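Esterase A (Caulobacter crescentus, PDB 5GKV) is probably a serine hydrolase of the beta-lactamase and penicillin-binding protein family, with probable esterase activity. Local coordinates at residues A[77-85]-A[339-348]; A[198-206]-A[269-277]. All coordinates share one frame; numbering follows the deposited sequence.

Contact 1: residues A[77-85]-A[339-348]; sequences ALFSTTKAV and GHSGWGGSCA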
ATOM      1  N   ALA A  77      10.905   3.391  -1.988  1.00 14.39           N
ATOM      2  CA  ALA A  77      10.069   2.200  -2.128  1.00 16.33           C
ATOM      3  C   ALA A  77       8.981   2.160  -1.053  1.00 13.75           C
ATOM      4  O   ALA A  77       9.258   2.331   0.131  1.00 15.41           O
ATOM      5  CB  ALA A  77      10.943   0.945  -2.044  1.00 17.10           C
ATOM      6  N   LEU A  78       7.740   1.894  -1.471  1.00 13.63           N
ATOM      7  CA  LEU A  78       6.588   1.932  -0.578  1.00 15.32           C
ATOM      8  C   LEU A  78       6.217   0.569  -0.008  1.00 14.21           C
ATOM      9  O   LEU A  78       5.448   0.508   0.957  1.00 14.44           O
ATOM     10  CB  LEU A  78       5.359   2.497  -1.318  1.00 15.61           C
ATOM     11  CG  LEU A  78       5.513   3.889  -1.928  1.00 15.52           C
ATOM     12  CD1 LEU A  78       4.220   4.286  -2.709  1.00 12.52           C
ATOM     13  CD2 LEU A  78       5.880   4.945  -0.851  1.00 12.71           C
ATOM     14  N   PHE A  79       6.740  -0.511  -0.583  1.00 15.88           N
ATOM     15  CA  PHE A  79       6.361  -1.888  -0.258  1.00 16.48           C
ATOM     16  C   PHE A  79       4.834  -1.959  -0.230  1.00 16.34           C
ATOM     17  O   PHE A  79       4.198  -1.427  -1.151  1.00 16.87           O
ATOM     18  CB  PHE A  79       7.087  -2.326   1.012  1.00 18.58           C
ATOM     19  CG  PHE A  79       8.572  -2.364   0.827  1.00 19.98           C
ATOM     20  CD1 PHE A  79       9.157  -3.409   0.124  1.00 21.73           C
ATOM     21  CD2 PHE A  79       9.371  -1.325   1.273  1.00 20.68           C
ATOM     22  CE1 PHE A  79      10.525  -3.429  -0.103  1.00 25.69           C
ATOM     23  CE2 PHE A  79      10.736  -1.342   1.057  1.00 20.64           C
ATOM     24  CZ  PHE A  79      11.313  -2.389   0.369  1.00 21.86           C
ATOM     25  N   SER A  80       4.220  -2.562   0.790  1.00 15.87           N
ATOM     26  CA  SER A  80       2.793  -2.851   0.719  0.52 16.92           C
ATOM     27  C   SER A  80       1.923  -1.611   0.855  1.00 13.36           C
ATOM     28  O   SER A  80       0.714  -1.713   0.656  1.00 14.66           O
ATOM     29  CB  SER A  80       2.406  -3.899   1.770  0.52 17.57           C
ATOM     30  OG  SER A  80       3.036  -3.667   3.019  0.52 18.09           O
ATOM     31  N   THR A  81       2.495  -0.438   1.161  1.00 14.02           N
ATOM     32  CA  THR A  81       1.675   0.763   1.038  1.00 15.33           C
ATOM     33  C   THR A  81       1.163   0.901  -0.394  1.00 13.75           C
ATOM     34  O   THR A  81       0.060   1.414  -0.623  1.00 14.92           O
ATOM     35  CB  THR A  81       2.463   2.006   1.488  1.00 14.26           C
ATOM     36  OG1 THR A  81       2.796   1.850   2.870  1.00 15.42           O
ATOM     37  CG2 THR A  81       1.610   3.286   1.328  1.00 12.08           C
ATOM     38  N   THR A  82       1.904   0.350  -1.363  1.00 14.05           N
ATOM     39  CA  THR A  82       1.441   0.303  -2.753  1.00 13.11           C
ATOM     40  C   THR A  82       0.057  -0.336  -2.906  1.00 15.35           C
ATOM     41  O   THR A  82      -0.693   0.027  -3.815  1.00 13.07           O
ATOM     42  CB  THR A  82       2.464  -0.471  -3.596  1.00 18.08           C
ATOM     43  OG1 THR A  82       3.779   0.050  -3.329  1.00 16.20           O
ATOM     44  CG2 THR A  82       2.152  -0.369  -5.082  1.00 19.12           C
ATOM     45  N   LYS A  83      -0.307  -1.278  -2.027  1.00 14.90           N
ATOM     46  CA  LYS A  83      -1.592  -1.964  -2.161  1.00 15.11           C
ATOM     47  C   LYS A  83      -2.782  -1.013  -2.085  1.00 16.13           C
ATOM     48  O   LYS A  83      -3.844  -1.306  -2.653  1.00 14.90           O
ATOM     49  CB  LYS A  83      -1.727  -3.047  -1.078  1.00 13.09           C
ATOM     50  CG  LYS A  83      -0.689  -4.161  -1.209  1.00 17.69           C
ATOM     51  CD  LYS A  83      -1.077  -5.376  -0.374  1.00 16.28           C
ATOM     52  CE  LYS A  83      -0.167  -6.567  -0.673  1.00 19.52           C
ATOM     53  NZ  LYS A  83       1.238  -6.320  -0.180  1.00 23.93           N
ATOM     54  N   ALA A  84      -2.647   0.115  -1.376  1.00 15.23           N
ATOM     55  CA  ALA A  84      -3.729   1.097  -1.367  1.00 15.52           C
ATOM     56  C   ALA A  84      -3.934   1.690  -2.754  1.00 17.39           C
ATOM     57  O   ALA A  84      -5.070   1.991  -3.148  1.00 14.35           O
ATOM     58  CB  ALA A  84      -3.438   2.211  -0.349  1.00 16.05           C
ATOM     59  N   VAL A  85      -2.840   1.861  -3.510  1.00 14.53           N
ATOM     60  CA  VAL A  85      -2.939   2.358  -4.882  1.00 16.29           C
ATOM     61  C   VAL A  85      -3.595   1.311  -5.777  1.00 16.52           C
ATOM     62  O   VAL A  85      -4.477   1.630  -6.586  1.00 17.89           O
ATOM     63  CB  VAL A  85      -1.554   2.773  -5.420  1.00 14.73           C
ATOM     64  CG1 VAL A  85      -1.674   3.298  -6.892  1.00 16.55           C
ATOM     65  CG2 VAL A  85      -0.926   3.850  -4.523  1.00 16.58           C
ATOM     66  N   GLY A 339      -6.675   2.736   4.559  1.00 18.45           N
ATOM     67  CA  GLY A 339      -5.425   2.964   3.846  1.00 15.58           C
ATOM     68  C   GLY A 339      -4.659   1.670   3.731  1.00 18.19           C
ATOM     69  O   GLY A 339      -5.247   0.592   3.607  1.00 20.08           O
ATOM     70  N   HIS A 340      -3.338   1.786   3.758  1.00 13.92           N
ATOM     71  CA  HIS A 340      -2.524   0.588   3.811  1.00 17.29           C
ATOM     72  C   HIS A 340      -1.147   0.974   4.316  1.00 18.88           C
ATOM     73  O   HIS A 340      -0.716   2.128   4.181  1.00 16.37           O
ATOM     74  CB  HIS A 340      -2.451  -0.110   2.444  1.00 14.05           C
ATOM     75  CG  HIS A 340      -2.356  -1.605   2.534  1.00 18.00           C
ATOM     76  ND1 HIS A 340      -1.216  -2.259   2.956  1.00 16.49           N
ATOM     77  CD2 HIS A 340      -3.259  -2.575   2.244  1.00 16.59           C
ATOM     78  CE1 HIS A 340      -1.432  -3.566   2.948  1.00 16.77           C
ATOM     79  NE2 HIS A 340      -2.663  -3.783   2.515  1.00 17.45           N
ATOM     80  N   SER A 341      -0.481   0.010   4.936  1.00 15.88           N
ATOM     81  CA  SER A 341       0.851   0.214   5.468  1.00 16.35           C
ATOM     82  C   SER A 341       1.841  -0.667   4.723  1.00 18.81           C
ATOM     83  O   SER A 341       1.459  -1.615   4.034  1.00 17.71           O
ATOM     84  CB  SER A 341       0.898  -0.083   6.975  1.00 14.94           C
ATOM     85  OG  SER A 341      -0.055   0.720   7.650  1.00 18.11           O
ATOM     86  N   GLY A 342       3.121  -0.349   4.884  1.00 16.65           N
ATOM     87  CA  GLY A 342       4.167  -1.014   4.139  1.00 13.92           C
ATOM     88  C   GLY A 342       5.238  -1.571   5.056  1.00 22.90           C
ATOM     89  O   GLY A 342       5.462  -1.083   6.169  1.00 21.69           O
ATOM     90  N   TRP A 343       5.886  -2.630   4.567  1.00 22.26           N
ATOM     91  CA  TRP A 343       7.045  -3.235   5.216  1.00 29.93           C
ATOM     92  C   TRP A 343       8.039  -2.176   5.684  1.00 23.02           C
ATOM     93  O   TRP A 343       8.556  -1.394   4.884  1.00 26.30           O
ATOM     94  CB  TRP A 343       7.721  -4.193   4.224  1.00 30.66           C
ATOM     95  CG  TRP A 343       8.955  -4.845   4.766  1.00 36.55           C
ATOM     96  CD1 TRP A 343      10.249  -4.415   4.623  1.00 36.40           C
ATOM     97  CD2 TRP A 343       9.016  -6.061   5.517  1.00 43.67           C
ATOM     98  NE1 TRP A 343      11.112  -5.285   5.262  1.00 39.62           N
ATOM     99  CE2 TRP A 343      10.380  -6.303   5.814  1.00 42.45           C
ATOM    100  CE3 TRP A 343       8.055  -6.971   5.967  1.00 38.45           C
ATOM    101  CZ2 TRP A 343      10.798  -7.412   6.540  1.00 45.31           C
ATOM    102  CZ3 TRP A 343       8.475  -8.074   6.687  1.00 43.65           C
ATOM    103  CH2 TRP A 343       9.835  -8.285   6.969  1.00 46.85           C
ATOM    104  N   GLY A 344       8.312  -2.148   6.979  1.00 22.83           N
ATOM    105  CA  GLY A 344       9.291  -1.233   7.520  1.00 22.43           C
ATOM    106  C   GLY A 344       8.717   0.042   8.107  1.00 22.40           C
ATOM    107  O   GLY A 344       9.411   0.713   8.884  1.00 17.43           O
ATOM    108  N   GLY A 345       7.480   0.401   7.762  1.00 16.91           N
ATOM    109  CA  GLY A 345       6.819   1.450   8.517  1.00 15.37           C
ATOM    110  C   GLY A 345       6.073   2.515   7.735  1.00 15.29           C
ATOM    111  O   GLY A 345       5.383   3.324   8.356  1.00 15.73           O
ATOM    112  N   SER A 346       6.180   2.538   6.402  1.00 14.76           N
ATOM    113  CA  SER A 346       5.441   3.536   5.631  1.00 13.90           C
ATOM    114  C   SER A 346       3.930   3.292   5.713  1.00 14.41           C
ATOM    115  O   SER A 346       3.460   2.195   6.032  1.00 13.76           O
ATOM    116  CB  SER A 346       5.891   3.533   4.163  1.00 13.65           C
ATOM    117  OG  SER A 346       5.413   2.387   3.450  1.00 13.69           O
ATOM    118  N   CYS A 347       3.156   4.334   5.409  1.00 16.13           N
ATOM    119  CA  CYS A 347       1.708   4.161   5.354  1.00 14.90           C
ATOM    120  C   CYS A 347       1.091   5.335   4.611  1.00 16.14           C
ATOM    121  O   CYS A 347       1.705   6.397   4.463  1.00 13.60           O
ATOM    122  CB  CYS A 347       1.090   4.046   6.756  1.00 11.17           C
ATOM    123  SG  CYS A 347       1.048   5.637   7.659  1.00 16.98           S
ATOM    124  N   ALA A 348      -0.148   5.132   4.169  1.00 15.17           N
ATOM    125  CA  ALA A 348      -0.966   6.214   3.637  1.00 17.15           C
ATOM    126  C   ALA A 348      -2.414   5.918   3.997  1.00 16.20           C
ATOM    127  O   ALA A 348      -2.838   4.758   3.955  1.00 15.42           O
ATOM    128  CB  ALA A 348      -0.796   6.363   2.124  1.00 12.15           C
TER
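K83 lays its aliphatic stem across the imidazole of H340: CB stands over the ring centre, 3.8 Å from the centroid and 13° off the normal, a CH-pi contact, while CD comes down beyond the ring's rim, 3.7 Å from H340 NE2. A flat ring suits this place because its face accepts methylenes while its edge still bonds. ND1 donates within the ring plane to S341 O (3.0 Å), which fixes the ring's rotation. In one conformer S80 OG also bonds S341 O (2.8 Å), though a second conformer leaves this bond doubtful. Nearby, T81 OG1 and S346 OG meet at 2.7 Å, either being able to donate, while T81 CG2, anti to the backbone N, turns its methyl to A348 CB. W343 points the edge of its indole at the face of F79, an edge-to-face pair with planes at 63° and CB atoms 3.8 Å apart. S80-T81-T82-K83 fits the SxxK signature of serine beta-lactamases, and H340-S341-G342 probably occupies the place of their KTG motif. K83 NZ is held by Y169 OH and the carbonyls of P171 and S263. The first part of helix 82-95 and the residues leading into it lie against strands 338-341 and 347-351, with helix 270-281 touching L78 and A348.

Contact 2: residues A[198-206]-A[269-277]; sequences ICEPLGLDL and TAPALARLM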
ATOM      1  N   ILE A 198      -3.853   9.521 -13.812  1.00 17.55           N
ATOM      2  CA  ILE A 198      -3.847  10.164 -12.499  1.00 18.79           C
ATOM      3  C   ILE A 198      -2.572  10.969 -12.277  1.00 19.20           C
ATOM      4  O   ILE A 198      -2.631  12.184 -12.049  1.00 20.95           O
ATOM      5  CB  ILE A 198      -4.036   9.124 -11.377  1.00 19.30           C
ATOM      6  CG1 ILE A 198      -5.398   8.421 -11.532  1.00 22.85           C
ATOM      7  CG2 ILE A 198      -3.891   9.789 -10.013  1.00 18.63           C
ATOM      8  CD1 ILE A 198      -5.695   7.358 -10.455  1.00 21.36           C
ATOM      9  N   CYS A 199      -1.411  10.310 -12.351  1.00 16.58           N
ATOM     10  CA  CYS A 199      -0.183  10.960 -11.886  1.00 15.75           C
ATOM     11  C   CYS A 199       0.336  12.002 -12.869  1.00 21.54           C
ATOM     12  O   CYS A 199       0.729  13.097 -12.452  1.00 20.20           O
ATOM     13  CB  CYS A 199       0.882   9.909 -11.589  1.00 16.42           C
ATOM     14  SG  CYS A 199       0.327   8.901 -10.175  1.00 17.86           S
ATOM     15  N   GLU A 200       0.337  11.702 -14.167  1.00 21.14           N
ATOM     16  CA  GLU A 200       0.723  12.740 -15.124  1.00 25.78           C
ATOM     17  C   GLU A 200      -0.241  13.922 -15.112  1.00 23.84           C
ATOM     18  O   GLU A 200       0.227  15.059 -14.949  1.00 24.04           O
ATOM     19  CB  GLU A 200       0.898  12.133 -16.523  1.00 29.61           C
ATOM     20  CG  GLU A 200       2.284  11.518 -16.737  1.00 29.21           C
ATOM     21  CD  GLU A 200       2.413  10.725 -18.038  1.00 39.22           C
ATOM     22  OE1 GLU A 200       1.435  10.672 -18.823  1.00 38.79           O
ATOM     23  OE2 GLU A 200       3.500  10.145 -18.268  1.00 32.67           O
ATOM     24  N   PRO A 201      -1.559  13.754 -15.238  1.00 27.47           N
ATOM     25  CA  PRO A 201      -2.428  14.946 -15.257  1.00 25.63           C
ATOM     26  C   PRO A 201      -2.395  15.748 -13.977  1.00 27.17           C
ATOM     27  O   PRO A 201      -2.492  16.980 -14.030  1.00 28.08           O
ATOM     28  CB  PRO A 201      -3.831  14.366 -15.497  1.00 28.83           C
ATOM     29  CG  PRO A 201      -3.609  13.021 -16.043  1.00 28.24           C
ATOM     30  CD  PRO A 201      -2.328  12.521 -15.483  1.00 20.00           C
ATOM     31  N   LEU A 202      -2.261  15.097 -12.823  1.00 23.24           N
ATOM     32  CA  LEU A 202      -2.342  15.796 -11.549  1.00 24.17           C
ATOM     33  C   LEU A 202      -0.972  16.135 -10.957  1.00 20.36           C
ATOM     34  O   LEU A 202      -0.916  16.712  -9.867  1.00 21.85           O
ATOM     35  CB  LEU A 202      -3.172  14.966 -10.554  1.00 24.55           C
ATOM     36  CG  LEU A 202      -4.655  14.810 -10.942  1.00 30.14           C
ATOM     37  CD1 LEU A 202      -5.431  13.923  -9.967  1.00 28.39           C
ATOM     38  CD2 LEU A 202      -5.318  16.179 -11.057  1.00 30.22           C
ATOM     39  N   GLY A 203       0.120  15.808 -11.652  1.00 20.44           N
ATOM     40  CA  GLY A 203       1.464  16.055 -11.163  1.00 24.05           C
ATOM     41  C   GLY A 203       1.790  15.367  -9.846  1.00 24.90           C
ATOM     42  O   GLY A 203       2.322  15.996  -8.927  1.00 27.59           O
ATOM     43  N   LEU A 204       1.472  14.079  -9.725  1.00 19.16           N
ATOM     44  CA  LEU A 204       1.768  13.311  -8.520  1.00 21.80           C
ATOM     45  C   LEU A 204       3.079  12.562  -8.710  1.00 20.92           C
ATOM     46  O   LEU A 204       3.249  11.845  -9.699  1.00 18.35           O
ATOM     47  CB  LEU A 204       0.644  12.323  -8.197  1.00 17.39           C
ATOM     48  CG  LEU A 204      -0.730  12.971  -7.957  1.00 23.17           C
ATOM     49  CD1 LEU A 204      -1.800  11.934  -7.766  1.00 24.94           C
ATOM     50  CD2 LEU A 204      -0.690  13.886  -6.752  1.00 28.14           C
ATOM     51  N   ASP A 205       3.996  12.714  -7.748  1.00 18.02           N
ATOM     52  CA  ASP A 205       5.284  12.023  -7.816  1.00 18.27           C
ATOM     53  C   ASP A 205       5.125  10.625  -7.211  1.00 18.19           C
ATOM     54  O   ASP A 205       5.586  10.323  -6.106  1.00 15.74           O
ATOM     55  CB  ASP A 205       6.368  12.838  -7.109  1.00 19.32           C
ATOM     56  CG  ASP A 205       7.755  12.502  -7.605  1.00 21.43           C
ATOM     57  OD1 ASP A 205       7.884  11.693  -8.564  1.00 18.35           O
ATOM     58  OD2 ASP A 205       8.721  13.069  -7.067  1.00 19.49           O
ATOM     59  N   LEU A 206       4.452   9.769  -7.982  1.00 16.02           N
ATOM     60  CA  LEU A 206       4.061   8.432  -7.551  1.00 16.42           C
ATOM     61  C   LEU A 206       4.091   7.522  -8.770  1.00 17.77           C
ATOM     62  O   LEU A 206       3.593   7.898  -9.840  1.00 19.64           O
ATOM     63  CB  LEU A 206       2.665   8.451  -6.907  1.00 15.04           C
ATOM     64  CG  LEU A 206       1.934   7.101  -6.855  1.00 16.45           C
ATOM     65  CD1 LEU A 206       2.596   6.128  -5.857  1.00 14.74           C
ATOM     66  CD2 LEU A 206       0.436   7.276  -6.570  1.00 19.92           C
ATOM     67  N   THR A 269       6.686  10.025  -3.086  1.00 13.83           N
ATOM     68  CA  THR A 269       6.917  10.918  -1.958  1.00 12.90           C
ATOM     69  C   THR A 269       5.685  10.920  -1.059  1.00 15.31           C
ATOM     70  O   THR A 269       4.582  10.529  -1.469  1.00 13.07           O
ATOM     71  CB  THR A 269       7.188  12.353  -2.410  1.00 13.13           C
ATOM     72  OG1 THR A 269       5.989  12.884  -2.993  1.00 14.59           O
ATOM     73  CG2 THR A 269       8.348  12.419  -3.405  1.00 13.61           C
ATOM     74  N   ALA A 270       5.883  11.366   0.179  1.00 11.36           N
ATOM     75  CA  ALA A 270       4.761  11.415   1.117  1.00 11.98           C
ATOM     76  C   ALA A 270       3.644  12.340   0.638  1.00 11.81           C
ATOM     77  O   ALA A 270       2.469  11.921   0.664  1.00 15.48           O
ATOM     78  CB  ALA A 270       5.283  11.799   2.503  1.00 11.54           C
ATOM     79  N   PRO A 271       3.915  13.561   0.152  1.00 13.39           N
ATOM     80  CA  PRO A 271       2.794  14.391  -0.334  1.00 13.73           C
ATOM     81  C   PRO A 271       2.034  13.779  -1.499  1.00 15.68           C
ATOM     82  O   PRO A 271       0.821  13.996  -1.624  1.00 14.06           O
ATOM     83  CB  PRO A 271       3.478  15.705  -0.746  1.00 16.95           C
ATOM     84  CG  PRO A 271       4.771  15.719  -0.029  1.00 17.97           C
ATOM     85  CD  PRO A 271       5.196  14.292   0.079  1.00 15.64           C
ATOM     86  N   ALA A 272       2.716  13.067  -2.397  1.00 14.98           N
ATOM     87  CA  ALA A 272       1.999  12.424  -3.494  1.00 17.66           C
ATOM     88  C   ALA A 272       0.927  11.481  -2.958  1.00 14.59           C
ATOM     89  O   ALA A 272      -0.227  11.509  -3.420  1.00 14.14           O
ATOM     90  CB  ALA A 272       2.978  11.682  -4.405  1.00 14.51           C
ATOM     91  N   LEU A 273       1.269  10.673  -1.944  1.00 12.98           N
ATOM     92  CA  LEU A 273       0.286   9.757  -1.368  1.00 14.52           C
ATOM     93  C   LEU A 273      -0.786  10.508  -0.593  1.00 15.42           C
ATOM     94  O   LEU A 273      -1.971  10.141  -0.641  1.00 15.58           O
ATOM     95  CB  LEU A 273       0.978   8.727  -0.463  1.00 13.02           C
ATOM     96  CG  LEU A 273       1.886   7.745  -1.217  1.00 14.59           C
ATOM     97  CD1 LEU A 273       2.779   7.010  -0.223  1.00 16.33           C
ATOM     98  CD2 LEU A 273       1.052   6.761  -2.041  1.00 17.46           C
ATOM     99  N   ALA A 274      -0.399  11.556   0.131  1.00 14.00           N
ATOM    100  CA  ALA A 274      -1.386  12.310   0.899  1.00 14.76           C
ATOM    101  C   ALA A 274      -2.403  12.968  -0.023  1.00 15.25           C
ATOM    102  O   ALA A 274      -3.597  13.027   0.300  1.00 17.07           O
ATOM    103  CB  ALA A 274      -0.690  13.357   1.788  1.00 15.18           C
ATOM    104  N   ARG A 275      -1.950  13.463  -1.182  1.00 13.20           N
ATOM    105  CA  ARG A 275      -2.870  14.063  -2.140  1.00 16.15           C
ATOM    106  C   ARG A 275      -3.792  13.011  -2.750  1.00 17.38           C
ATOM    107  O   ARG A 275      -5.001  13.236  -2.862  1.00 16.47           O
ATOM    108  CB  ARG A 275      -2.083  14.799  -3.229  1.00 17.94           C
ATOM    109  CG  ARG A 275      -1.303  15.999  -2.707  1.00 19.56           C
ATOM    110  CD  ARG A 275      -0.499  16.689  -3.809  1.00 19.69           C
ATOM    111  NE  ARG A 275      -1.359  17.086  -4.910  1.00 26.15           N
ATOM    112  CZ  ARG A 275      -0.962  17.184  -6.179  1.00 32.56           C
ATOM    113  NH1 ARG A 275       0.297  16.911  -6.512  1.00 31.82           N
ATOM    114  NH2 ARG A 275      -1.831  17.544  -7.121  1.00 34.50           N
ATOM    115  N   LEU A 276      -3.242  11.851  -3.126  1.00 15.75           N
ATOM    116  CA  LEU A 276      -4.064  10.806  -3.731  1.00 17.60           C
ATOM    117  C   LEU A 276      -5.114  10.299  -2.750  1.00 21.34           C
ATOM    118  O   LEU A 276      -6.309  10.231  -3.080  1.00 18.36           O
ATOM    119  CB  LEU A 276      -3.180   9.658  -4.240  1.00 13.79           C
ATOM    120  CG  LEU A 276      -3.936   8.511  -4.935  1.00 18.06           C
ATOM    121  CD1 LEU A 276      -4.637   9.009  -6.189  1.00 23.88           C
ATOM    122  CD2 LEU A 276      -2.997   7.380  -5.276  1.00 23.34           C
ATOM    123  N   MET A 277      -4.692   9.934  -1.529  1.00 16.15           N
ATOM    124  CA  MET A 277      -5.661   9.529  -0.522  1.00 17.18           C
ATOM    125  C   MET A 277      -6.571  10.688  -0.137  1.00 17.15           C
ATOM    126  O   MET A 277      -7.725  10.461   0.248  1.00 17.71           O
ATOM    127  CB  MET A 277      -4.957   8.979   0.725  1.00 13.87           C
ATOM    128  CG  MET A 277      -4.098   7.749   0.482  1.00 16.56           C
ATOM    129  SD  MET A 277      -4.960   6.366  -0.302  1.00 16.94           S
ATOM    130  CE  MET A 277      -5.848   5.744   1.134  1.00 16.25           C
TER
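R275 reaches from helix 270-281 across L204 to the end of helix 190-202. Its CB already touches L204 CD2 at 3.9 Å. The chain runs extended to CD and then bends at chi3 (56°), so that CD and NE stay near the same methyl and the guanidinium turns one face to it. L204 CD2 lies above that face, offset toward the rim, 3.2 Å from NH1 and 3.4 Å from CZ. NH1 also donates, close to the guanidinium plane, to G203 O at 3.3 Å, although it stands well above the plane of that carbonyl. NH2 binds L202 O at 3.0 Å with the donor in the carbonyl plane and also forms a salt bridge with D287. Both carbonyls lie at a Schellman motif, in which G203 takes positive phi, as glycine does readily, L204 N bonds back to C199 O and G203 N weakly to E200 O; the arginine serves the carbonyls of L202 and G203 at the helix terminus. Beyond it the chain follows the flank of helix 270-281. A272 is small enough for the backbone to pass close, with D205 O 3.4 Å from its CB. The same D205 O accepts T269 N at 3.2 Å, nearly along the C=O axis, just before the helix that T269 OG1 caps weakly. The side chains of L206 and L276 cross at about a right angle, with L206 CD2 3.7 Å from L276 CD2, and L276 CD1 meets I198 CG2.

How the contacts relate
Both contacts are largely buried, but contact 1 is centred about 3 Å from the centre of the chain and contact 2 about 14 Å from it, the latter extending to exposed G203. Helix 270-281 connects them: L273 and M277 from its segment in contact 2 pack on L78, G339 and A348 of contact 1, with L78 CD2 and L273 CD1 3.8 Å apart. Contact 1 sets the N-terminal part of a helix against a face of the sheet through hydroxyls, an imidazole and aromatic rings, as befits a probable active site. Contact 2 joins helix 270-281 to the end of helix 190-202 and the chain leaving it, through leucine, isoleucine and alanine packing, keeping its polar bonds for backbone carbonyls and an arginine nearer the surface.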